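Local atomic coordinates of lipoprotein (Streptococcus pneumoniae, PDB entry 3CX3), a protein that binds zinc and, as a lipoprotein homologous with ABC transporter components, probably captures the metal for uptake by the pneumococcal cell. Residues V63-T68 / E89-M94; I13-Y18 / V34-S39. One frame throughout, in Å; residues are numbered along the deposited sequence.

Contact 1. Residues V63-T68 / E89-M94; sequences VYHSHT and EASEGM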
loop_
_atom_site.group_PDB
_atom_site.type_symbol
_atom_site.label_atom_id
_atom_site.label_comp_id
_atom_site.label_asym_id
_atom_site.label_seq_id
_atom_site.Cartn_x
_atom_site.Cartn_y
_atom_site.Cartn_z
ATOM N N VAL A 63 -10.680 10.431 0.926
ATOM C CA VAL A 63 -9.244 10.261 1.127
ATOM C C VAL A 63 -8.661 9.213 0.200
ATOM O O VAL A 63 -9.077 8.045 0.247
ATOM C CB VAL A 63 -8.909 9.879 2.596
ATOM C CG1 VAL A 63 -7.429 9.703 2.780
ATOM C CG2 VAL A 63 -9.414 10.936 3.552
ATOM N N TYR A 64 -7.711 9.636 -0.643
ATOM C CA TYR A 64 -6.962 8.701 -1.471
ATOM C C TYR A 64 -5.461 8.746 -1.154
ATOM O O TYR A 64 -5.027 9.544 -0.315
ATOM C CB TYR A 64 -7.304 8.858 -2.982
ATOM C CG TYR A 64 -6.763 10.099 -3.621
ATOM C CD1 TYR A 64 -7.368 11.327 -3.424
ATOM C CD2 TYR A 64 -5.624 10.046 -4.416
ATOM C CE1 TYR A 64 -6.850 12.470 -4.013
ATOM C CE2 TYR A 64 -5.101 11.183 -5.003
ATOM C CZ TYR A 64 -5.719 12.392 -4.788
ATOM O OH TYR A 64 -5.199 13.529 -5.376
ATOM N N HIS A 65 -4.676 7.865 -1.782
ATOM C CA HIS A 65 -3.233 7.774 -1.511
ATOM C C HIS A 65 -2.467 8.882 -2.216
ATOM O O HIS A 65 -1.833 9.695 -1.548
ATOM C CB HIS A 65 -2.692 6.378 -1.862
ATOM C CG HIS A 65 -1.195 6.234 -1.784
ATOM N ND1 HIS A 65 -0.489 6.304 -0.599
ATOM C CD2 HIS A 65 -0.278 5.954 -2.746
ATOM C CE1 HIS A 65 0.804 6.123 -0.840
ATOM N NE2 HIS A 65 0.955 5.887 -2.132
ATOM N N SER A 66 -2.550 8.925 -3.554
ATOM C CA SER A 66 -1.620 9.727 -4.367
ATOM C C SER A 66 -2.083 9.939 -5.793
ATOM O O SER A 66 -2.737 9.080 -6.373
ATOM C CB SER A 66 -0.262 9.028 -4.417
ATOM O OG SER A 66 0.615 9.653 -5.320
ATOM N N HIS A 67 -1.695 11.065 -6.388
ATOM C CA HIS A 67 -2.101 11.377 -7.749
ATOM C C HIS A 67 -1.498 10.380 -8.738
ATOM O O HIS A 67 -2.066 10.136 -9.797
ATOM C CB HIS A 67 -1.753 12.836 -8.117
ATOM C CG HIS A 67 -0.300 13.179 -7.968
ATOM N ND1 HIS A 67 0.219 13.745 -6.823
ATOM C CD2 HIS A 67 0.741 13.052 -8.830
ATOM C CE1 HIS A 67 1.521 13.929 -6.974
ATOM N NE2 HIS A 67 1.863 13.514 -8.181
ATOM N N THR A 68 -0.352 9.806 -8.363
ATOM C CA THR A 68 0.361 8.773 -9.116
ATOM C C THR A 68 -0.231 7.334 -9.021
ATOM O O THR A 68 0.309 6.388 -9.647
ATOM C CB THR A 68 1.823 8.710 -8.644
ATOM O OG1 THR A 68 1.880 8.156 -7.329
ATOM C CG2 THR A 68 2.416 10.079 -8.593
ATOM N N GLU A 89 -5.308 14.100 -0.479
ATOM C CA GLU A 89 -4.225 13.233 -0.993
ATOM C C GLU A 89 -3.289 12.987 0.182
ATOM O O GLU A 89 -2.603 13.903 0.629
ATOM C CB GLU A 89 -3.507 13.868 -2.192
ATOM C CG GLU A 89 -2.609 12.899 -2.992
ATOM C CD GLU A 89 -1.515 13.583 -3.871
ATOM O OE1 GLU A 89 -1.192 13.086 -4.958
ATOM O OE2 GLU A 89 -0.960 14.622 -3.498
ATOM N N ALA A 90 -3.278 11.750 0.675
ATOM C CA ALA A 90 -2.671 11.414 1.956
ATOM C C ALA A 90 -1.168 11.377 1.907
ATOM O O ALA A 90 -0.513 11.495 2.942
ATOM C CB ALA A 90 -3.232 10.100 2.492
ATOM N N SER A 91 -0.607 11.228 0.705
ATOM C CA SER A 91 0.836 11.235 0.540
ATOM C C SER A 91 1.329 12.558 0.009
ATOM O O SER A 91 2.471 12.658 -0.441
ATOM C CB SER A 91 1.288 10.116 -0.404
ATOM O OG SER A 91 0.805 10.320 -1.729
ATOM N N GLU A 92 0.477 13.577 0.044
ATOM C CA GLU A 92 0.816 14.833 -0.601
ATOM C C GLU A 92 2.058 15.450 0.029
ATOM O O GLU A 92 2.157 15.577 1.245
ATOM C CB GLU A 92 -0.352 15.785 -0.532
ATOM C CG GLU A 92 -0.236 16.973 -1.466
ATOM C CD GLU A 92 -1.201 18.060 -1.072
ATOM O OE1 GLU A 92 -1.535 18.905 -1.927
ATOM O OE2 GLU A 92 -1.633 18.050 0.100
ATOM N N GLY A 93 3.016 15.810 -0.821
ATOM C CA GLY A 93 4.313 16.288 -0.369
ATOM C C GLY A 93 5.361 15.193 -0.294
ATOM O O GLY A 93 6.538 15.458 -0.541
HETATM N N MSE A 94 4.953 13.974 0.060
HETATM C CA MSE A 94 5.895 12.834 0.174
HETATM C C MSE A 94 6.618 12.534 -1.117
HETATM O O MSE A 94 5.998 12.353 -2.157
HETATM C CB MSE A 94 5.185 11.567 0.624
HETATM C CG MSE A 94 4.710 11.612 2.054
HETATM SE SE MSE A 94 3.946 9.903 2.465
HETATM C CE MSE A 94 5.433 8.722 2.059
HETATM O O HOH W 1 2.059 11.557 -3.819
#
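Y64 and E89 pair in parallel, their CA atoms 5.3 Å apart, where strand 61-64 and the sheet's edge strand 86-89 end; both chains then turn into loops, E89 to E92 as a type I turn. A90 N donates to Y64 O at 3.0 Å. The carbonyl oxygen of H65 takes two bonds from S91: the backbone N at 3.0 Å, and OG at 2.7 Å from above the carbonyl plane. S91 OG, set by chi1 of 65° between its own backbone N and carbonyl carbon, also accepts from a water that bonds S66 OG. E89 lies across the Y64 ring, its CA over one face, 4.3 Å from the centroid and offset toward the rim in a CH-pi contact, while E89 CB and CG pass by CZ and OH of Y64. With CG anti to the backbone N (chi1 -166°) and an extended chain beyond, the carboxylate reaches H67. There OE1 accepts from N and ND1 of H67, the latter a His-carboxylate hydrogen bond with ring and carboxylate planes 38° apart; its modelled length is very short and doubtful. H65 NE2 bonds P119 O, and ND1 bonds E131. A90 packs on E131 and I135 of helix 125-142, whereas V63, which touches A90 CB through CG1, meets I20 and V24 of helix 18-28, and its backbone bonds to V14 of strand 12-15.

Contact 2. Residues I13-Y18 / V34-S39; sequences IVTSFY and VRMIQS
Strands 13-15 and 34-36 run side by side in the same direction, 4.6 Å apart at closest approach and inclined by 30°, with I13 paired to V34. Two backbone bonds tie them: R35 N to I13 O at 2.8 Å and I37 N to T15 O at 2.7 Å. On the face of I13, T15, V34 and M36, I13 CB touches V34 CG2 at 4.1 Å. Selenomethionine M36 has CG anti to its backbone N (chi1 -172°), against the CG2 methyl of T15 at 3.7 Å; the chain then bends at chi3, and CE comes within 3.8 Å of F17 CA and also meets Y18 N. On V14's side of the sheet, I37 from the loop after strand 34-36 crosses V14 at about a right angle, CG1 to CG1 at 3.3 Å, a tight fit. R35 lays its CG near I13 O, but its guanidinium is paired with D33. Helix 18-28 packs on the T15 and M36 side, and helix 50-58 meets I37. T15 OG1 is buried without a partner; backbone bonds and apolar packing together join the two strands of the beta-alpha-beta unit 12-15, 18-28, 33-36.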
loop_
_atom_site.group_PDB
_atom_site.type_symbol
_atom_site.label_atom_id
_atom_site.label_comp_id
_atom_site.label_asym_id
_atom_site.label_seq_id
_atom_site.Cartn_x
_atom_site.Cartn_y
_atom_site.Cartn_z
ATOM N N ILE A 13 -16.873 9.430 5.738
ATOM C CA ILE A 13 -15.553 9.442 5.088
ATOM C C ILE A 13 -15.394 8.263 4.124
ATOM O O ILE A 13 -15.490 7.104 4.514
ATOM C CB ILE A 13 -14.380 9.480 6.132
ATOM C CG1 ILE A 13 -14.256 10.867 6.770
ATOM C CG2 ILE A 13 -13.075 9.078 5.510
ATOM C CD1 ILE A 13 -13.386 10.895 8.021
ATOM N N VAL A 14 -15.168 8.589 2.853
ATOM C CA VAL A 14 -14.894 7.588 1.844
ATOM C C VAL A 14 -13.389 7.545 1.562
ATOM O O VAL A 14 -12.654 8.536 1.695
ATOM C CB VAL A 14 -15.777 7.760 0.578
ATOM C CG1 VAL A 14 -15.432 6.723 -0.482
ATOM C CG2 VAL A 14 -17.244 7.604 0.941
ATOM N N THR A 15 -12.953 6.367 1.155
ATOM C CA THR A 15 -11.570 5.970 1.229
ATOM C C THR A 15 -11.271 5.086 0.037
ATOM O O THR A 15 -12.122 4.300 -0.366
ATOM C CB THR A 15 -11.390 5.286 2.565
ATOM O OG1 THR A 15 -10.762 6.217 3.471
ATOM C CG2 THR A 15 -10.640 4.004 2.448
ATOM N N SER A 16 -10.091 5.233 -0.557
ATOM C CA SER A 16 -9.855 4.601 -1.857
ATOM C C SER A 16 -9.679 3.105 -1.737
ATOM O O SER A 16 -10.505 2.336 -2.263
ATOM C CB SER A 16 -8.734 5.262 -2.656
ATOM O OG SER A 16 -7.533 5.344 -1.930
ATOM N N PHE A 17 -8.633 2.700 -1.014
ATOM C CA PHE A 17 -8.313 1.290 -0.814
ATOM C C PHE A 17 -7.719 1.074 0.588
ATOM O O PHE A 17 -7.709 2.017 1.376
ATOM C CB PHE A 17 -7.480 0.738 -1.988
ATOM C CG PHE A 17 -6.006 1.019 -1.910
ATOM C CD1 PHE A 17 -5.512 2.338 -1.879
ATOM C CD2 PHE A 17 -5.104 -0.034 -1.936
ATOM C CE1 PHE A 17 -4.127 2.596 -1.827
ATOM C CE2 PHE A 17 -3.741 0.200 -1.877
ATOM C CZ PHE A 17 -3.243 1.542 -1.836
ATOM N N TYR A 18 -7.268 -0.144 0.903
ATOM C CA TYR A 18 -7.032 -0.558 2.293
ATOM C C TYR A 18 -6.027 0.235 3.150
ATOM O O TYR A 18 -6.358 0.602 4.278
ATOM C CB TYR A 18 -6.732 -2.051 2.421
ATOM C CG TYR A 18 -6.236 -2.387 3.806
ATOM C CD1 TYR A 18 -7.132 -2.486 4.869
ATOM C CD2 TYR A 18 -4.871 -2.579 4.069
ATOM C CE1 TYR A 18 -6.692 -2.800 6.166
ATOM C CE2 TYR A 18 -4.413 -2.879 5.366
ATOM C CZ TYR A 18 -5.340 -2.985 6.406
ATOM O OH TYR A 18 -4.960 -3.275 7.688
ATOM N N VAL A 34 -16.159 5.991 8.721
ATOM C CA VAL A 34 -15.129 5.682 7.732
ATOM C C VAL A 34 -15.490 4.415 6.986
ATOM O O VAL A 34 -15.496 3.328 7.553
ATOM C CB VAL A 34 -13.714 5.542 8.356
ATOM C CG1 VAL A 34 -12.686 5.241 7.278
ATOM C CG2 VAL A 34 -13.319 6.802 9.110
ATOM N N ARG A 35 -15.803 4.591 5.707
ATOM C CA ARG A 35 -16.052 3.489 4.783
ATOM C C ARG A 35 -15.123 3.546 3.561
ATOM O O ARG A 35 -14.521 4.583 3.264
ATOM C CB ARG A 35 -17.528 3.445 4.367
ATOM C CG ARG A 35 -18.269 4.757 4.550
ATOM C CD ARG A 35 -19.584 4.739 3.813
ATOM N NE ARG A 35 -20.638 4.116 4.605
ATOM C CZ ARG A 35 -21.700 4.769 5.069
ATOM N NH1 ARG A 35 -21.846 6.064 4.804
ATOM N NH2 ARG A 35 -22.618 4.128 5.788
HETATM N N MSE A 36 -15.013 2.418 2.864
HETATM C CA MSE A 36 -14.027 2.247 1.801
HETATM C C MSE A 36 -14.738 2.092 0.450
HETATM O O MSE A 36 -15.791 1.469 0.413
HETATM C CB MSE A 36 -13.196 1.011 2.127
HETATM C CG MSE A 36 -12.003 0.782 1.232
HETATM SE SE MSE A 36 -11.213 -0.943 1.637
HETATM C CE MSE A 36 -10.803 -1.486 -0.195
ATOM N N ILE A 37 -14.183 2.650 -0.639
ATOM C CA ILE A 37 -14.854 2.632 -1.964
ATOM C C ILE A 37 -15.245 1.217 -2.385
ATOM O O ILE A 37 -16.114 1.032 -3.258
ATOM C CB ILE A 37 -14.068 3.365 -3.097
ATOM C CG1 ILE A 37 -14.306 4.864 -3.026
ATOM C CG2 ILE A 37 -14.538 2.941 -4.464
ATOM C CD1 ILE A 37 -13.526 5.660 -4.059
ATOM N N GLN A 38 -14.600 0.231 -1.757
ATOM C CA GLN A 38 -15.120 -1.139 -1.691
ATOM C C GLN A 38 -16.126 -1.475 -2.801
ATOM O O GLN A 38 -17.241 -1.960 -2.545
ATOM C CB GLN A 38 -15.722 -1.438 -0.294
ATOM C CG GLN A 38 -16.864 -0.491 0.160
ATOM C CD GLN A 38 -17.531 -0.902 1.471
ATOM O OE1 GLN A 38 -17.101 -0.495 2.560
ATOM N NE2 GLN A 38 -18.592 -1.705 1.369
ATOM N N SER A 39 -15.737 -1.180 -4.035
ATOM C CA SER A 39 -16.421 -1.750 -5.184
ATOM C C SER A 39 -15.725 -3.104 -5.383
ATOM O O SER A 39 -16.389 -4.123 -5.642
ATOM C CB SER A 39 -16.294 -0.832 -6.414
ATOM O OG SER A 39 -17.273 -1.116 -7.404
#

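Contact 2 closes before contact 1 opens along the chain, and their centres lie about 15 Å apart in one four-stranded parallel sheet, ordered 33-36, 12-15, 61-64, 86-89. Contact 2 joins the first pair of strands and contact 1 the last, with the central pair linking them: V63 N lies 2.8 Å from V14 O, a probable hydrogen bond. E70 bridges the loops beyond, bonding S16 OG as well as the backbone of H65 and S66. W122 meets the rings of both F17 and H65 edge-to-face. The loops at the C-terminal ends of strands 12-15 and 61-64 approach the zinc, bound by H44, H120, H184 and E259: the F17 side chain is about 7 Å from the metal and that of H65 about 9 Å.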